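Local coordinates for protein L-Ala-D/L-Glu Epimerase (Escherichia coli, PDB 1JPD) that is an epimerase of the enolase superfamily, pairing a mandelate racemase/muconate lactonizing enzyme-type N-terminal domain with a TIM-barrel-like C-terminal domain, at residues M4-V9 / E36-G41. Numbering follows the deposited sequence.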
ATOM      1  N   MET A   4     -16.399 -27.450   3.677  1.00 87.09           N
ATOM      2  CA  MET A   4     -16.103 -27.717   2.267  1.00 82.10           C
ATOM      3  C   MET A   4     -16.347 -26.438   1.453  1.00 76.66           C
ATOM      4  O   MET A   4     -17.333 -25.737   1.677  1.00 73.33           O
ATOM      5  CB  MET A   4     -16.983 -28.859   1.747  1.00 85.84           C
ATOM      6  CG  MET A   4     -16.646 -30.231   2.327  1.00 87.89           C
ATOM      7  SD  MET A   4     -14.958 -30.770   1.939  1.00 91.34           S
ATOM      8  CE  MET A   4     -15.148 -31.366   0.232  1.00 87.73           C
ATOM      9  N   ARG A   5     -15.457 -26.135   0.509  1.00 70.70           N
ATOM     10  CA  ARG A   5     -15.587 -24.912  -0.286  1.00 65.67           C
ATOM     11  C   ARG A   5     -15.358 -25.069  -1.789  1.00 64.04           C
ATOM     12  O   ARG A   5     -14.744 -26.031  -2.245  1.00 63.88           O
ATOM     13  CB  ARG A   5     -14.596 -23.863   0.224  1.00 66.31           C
ATOM     14  CG  ARG A   5     -14.613 -23.595   1.722  1.00 63.88           C
ATOM     15  CD  ARG A   5     -13.300 -22.950   2.138  1.00 60.68           C
ATOM     16  NE  ARG A   5     -13.242 -22.595   3.553  1.00 58.41           N
ATOM     17  CZ  ARG A   5     -12.105 -22.445   4.228  1.00 56.32           C
ATOM     18  NH1 ARG A   5     -10.945 -22.628   3.610  1.00 52.16           N
ATOM     19  NH2 ARG A   5     -12.126 -22.113   5.515  1.00 54.35           N
ATOM     20  N   THR A   6     -15.849 -24.094  -2.549  1.00 62.96           N
ATOM     21  CA  THR A   6     -15.676 -24.063  -4.000  1.00 63.66           C
ATOM     22  C   THR A   6     -14.810 -22.833  -4.310  1.00 60.18           C
ATOM     23  O   THR A   6     -14.984 -21.774  -3.701  1.00 60.27           O
ATOM     24  CB  THR A   6     -17.038 -23.954  -4.735  1.00 66.49           C
ATOM     25  OG1 THR A   6     -17.715 -22.756  -4.334  1.00 68.69           O
ATOM     26  CG2 THR A   6     -17.912 -25.159  -4.412  1.00 66.28           C
ATOM     27  N   VAL A   7     -13.875 -22.971  -5.243  1.00 55.22           N
ATOM     28  CA  VAL A   7     -12.982 -21.870  -5.581  1.00 52.76           C
ATOM     29  C   VAL A   7     -13.096 -21.419  -7.027  1.00 56.90           C
ATOM     30  O   VAL A   7     -13.130 -22.236  -7.946  1.00 61.41           O
ATOM     31  CB  VAL A   7     -11.502 -22.252  -5.315  1.00 51.81           C
ATOM     32  CG1 VAL A   7     -10.585 -21.101  -5.690  1.00 50.37           C
ATOM     33  CG2 VAL A   7     -11.312 -22.622  -3.856  1.00 50.06           C
ATOM     34  N   LYS A   8     -13.159 -20.106  -7.219  1.00 58.00           N
ATOM     35  CA  LYS A   8     -13.230 -19.525  -8.553  1.00 53.83           C
ATOM     36  C   LYS A   8     -12.105 -18.505  -8.639  1.00 52.84           C
ATOM     37  O   LYS A   8     -11.982 -17.624  -7.780  1.00 52.87           O
ATOM     38  CB  LYS A   8     -14.575 -18.832  -8.785  1.00 55.42           C
ATOM     39  CG  LYS A   8     -15.762 -19.771  -8.953  1.00 56.84           C
ATOM     40  CD  LYS A   8     -17.068 -18.984  -8.997  1.00 61.40           C
ATOM     41  CE  LYS A   8     -18.286 -19.896  -8.968  1.00 62.65           C
ATOM     42  NZ  LYS A   8     -19.544 -19.118  -8.755  1.00 70.80           N
ATOM     43  N   VAL A   9     -11.274 -18.644  -9.665  1.00 45.54           N
ATOM     44  CA  VAL A   9     -10.157 -17.744  -9.865  1.00 43.42           C
ATOM     45  C   VAL A   9     -10.279 -17.110 -11.231  1.00 42.81           C
ATOM     46  O   VAL A   9     -10.418 -17.806 -12.234  1.00 45.74           O
ATOM     47  CB  VAL A   9      -8.817 -18.506  -9.771  1.00 45.93           C
ATOM     48  CG1 VAL A   9      -7.654 -17.584 -10.101  1.00 45.43           C
ATOM     49  CG2 VAL A   9      -8.648 -19.065  -8.369  1.00 49.14           C
ATOM     50  N   GLU A  36     -12.750 -16.031  -5.562  1.00 49.37           N
ATOM     51  CA  GLU A  36     -14.032 -16.116  -4.887  1.00 51.24           C
ATOM     52  C   GLU A  36     -14.171 -17.477  -4.211  1.00 49.57           C
ATOM     53  O   GLU A  36     -14.059 -18.514  -4.863  1.00 47.78           O
ATOM     54  CB  GLU A  36     -15.149 -15.897  -5.904  1.00 54.17           C
ATOM     55  CG  GLU A  36     -16.548 -16.029  -5.351  1.00 64.54           C
ATOM     56  CD  GLU A  36     -17.595 -15.460  -6.292  1.00 69.45           C
ATOM     57  OE1 GLU A  36     -18.734 -15.969  -6.282  1.00 74.71           O
ATOM     58  OE2 GLU A  36     -17.283 -14.496  -7.034  1.00 70.64           O
ATOM     59  N   LEU A  37     -14.391 -17.464  -2.900  1.00 51.65           N
ATOM     60  CA  LEU A  37     -14.556 -18.690  -2.117  1.00 59.17           C
ATOM     61  C   LEU A  37     -16.026 -18.851  -1.742  1.00 62.53           C
ATOM     62  O   LEU A  37     -16.732 -17.863  -1.553  1.00 64.23           O
ATOM     63  CB  LEU A  37     -13.709 -18.635  -0.839  1.00 55.82           C
ATOM     64  CG  LEU A  37     -12.195 -18.464  -0.982  1.00 53.92           C
ATOM     65  CD1 LEU A  37     -11.562 -18.409   0.390  1.00 51.35           C
ATOM     66  CD2 LEU A  37     -11.615 -19.608  -1.785  1.00 52.37           C
ATOM     67  N   GLU A  38     -16.487 -20.092  -1.631  1.00 67.12           N
ATOM     68  CA  GLU A  38     -17.883 -20.342  -1.287  1.00 71.73           C
ATOM     69  C   GLU A  38     -18.074 -21.431  -0.234  1.00 72.66           C
ATOM     70  O   GLU A  38     -17.940 -22.619  -0.522  1.00 75.57           O
ATOM     71  CB  GLU A  38     -18.667 -20.715  -2.542  1.00 71.69           C
ATOM     72  CG  GLU A  38     -20.144 -20.978  -2.304  1.00 75.73           C
ATOM     73  CD  GLU A  38     -21.031 -19.956  -2.985  1.00 76.78           C
ATOM     74  OE1 GLU A  38     -20.809 -19.681  -4.185  1.00 77.90           O
ATOM     75  OE2 GLU A  38     -21.956 -19.431  -2.329  1.00 79.01           O
ATOM     76  N   GLU A  39     -18.392 -21.001   0.983  1.00 74.75           N
ATOM     77  CA  GLU A  39     -18.629 -21.897   2.110  1.00 78.41           C
ATOM     78  C   GLU A  39     -20.141 -22.016   2.250  1.00 80.59           C
ATOM     79  O   GLU A  39     -20.735 -21.595   3.248  1.00 82.65           O
ATOM     80  CB  GLU A  39     -18.020 -21.311   3.388  1.00 81.87           C
ATOM     81  CG  GLU A  39     -18.261 -22.133   4.650  1.00 82.78           C
ATOM     82  CD  GLU A  39     -17.058 -22.966   5.053  1.00 84.10           C
ATOM     83  OE1 GLU A  39     -17.169 -23.754   6.019  1.00 85.96           O
ATOM     84  OE2 GLU A  39     -15.995 -22.829   4.411  1.00 84.36           O
ATOM     85  N   GLU A  40     -20.745 -22.584   1.211  1.00 83.21           N
ATOM     86  CA  GLU A  40     -22.184 -22.794   1.111  1.00 81.87           C
ATOM     87  C   GLU A  40     -23.037 -21.546   1.344  1.00 79.03           C
ATOM     88  O   GLU A  40     -23.357 -21.187   2.481  1.00 75.60           O
ATOM     89  CB  GLU A  40     -22.627 -23.918   2.055  1.00 87.22           C
ATOM     90  CG  GLU A  40     -22.503 -23.601   3.534  1.00 91.67           C
ATOM     91  CD  GLU A  40     -22.709 -24.813   4.418  1.00 95.37           C
ATOM     92  OE1 GLU A  40     -23.858 -25.305   4.506  1.00 96.20           O
ATOM     93  OE2 GLU A  40     -21.714 -25.276   5.022  1.00 96.19           O
ATOM     94  N   GLY A  41     -23.404 -20.889   0.247  1.00 76.87           N
ATOM     95  CA  GLY A  41     -24.237 -19.707   0.336  1.00 74.77           C
ATOM     96  C   GLY A  41     -23.430 -18.466   0.575  1.00 72.63           C
ATOM     97  O   GLY A  41     -23.648 -17.443  -0.069  1.00 77.07           O
TER
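Strands 6-15 and 29-39 are neighbours in the three-stranded antiparallel sheet of the N-terminal domain, and this contact joins the start of the first to the end of the second. Thr6 faces Glu38 and Lys8 faces Glu36 as hydrogen-bonded pairs; Val7 and Leu37 form the non-hydrogen-bonded pair between them. At the Lys8 pair, Glu36 N donates to Lys8 O at 2.8 Å and Lys8 N to Glu36 O at 3.0 Å. The Thr6 pair is held less firmly: Thr6 N reaches Glu38 O at 3.3 Å, and the return bond is weak.

On the helix side, Val7 CG2 touches Leu37 CD2 at 3.7 Å, the side chains lying alongside. Leu37 also packs on helix 89-104 and Val7 on helix 69-73. Just before Thr6, Arg5 makes a salt bridge with Glu39. Arg5 NE donates to Glu39 OE2 at 2.9 Å (N-H...O angle 154°), nearly along the C-O bond. The oxygen lies at the guanidinium edge, near its plane, while the carboxylate plane is turned 57° from it. Glu39 CG is anti to the backbone N, and the bend at chi2 (101°) turns CD toward Arg5. Arg5 NH1 bonds to Leu76 O, and Glu39 OE1 to His3 ND1. On the other face Lys8 NZ stays 4.1 Å from Glu36 OE1, which forms its salt bridge with Lys43 on the next strand.

Both carboxylate oxygens of the buried Glu39 thus have partners. The nearby Arg5 would probably favour the charged form of Glu39, and the ion pair links the residue just before strand 6-15 to Glu39, beside helix 89-104.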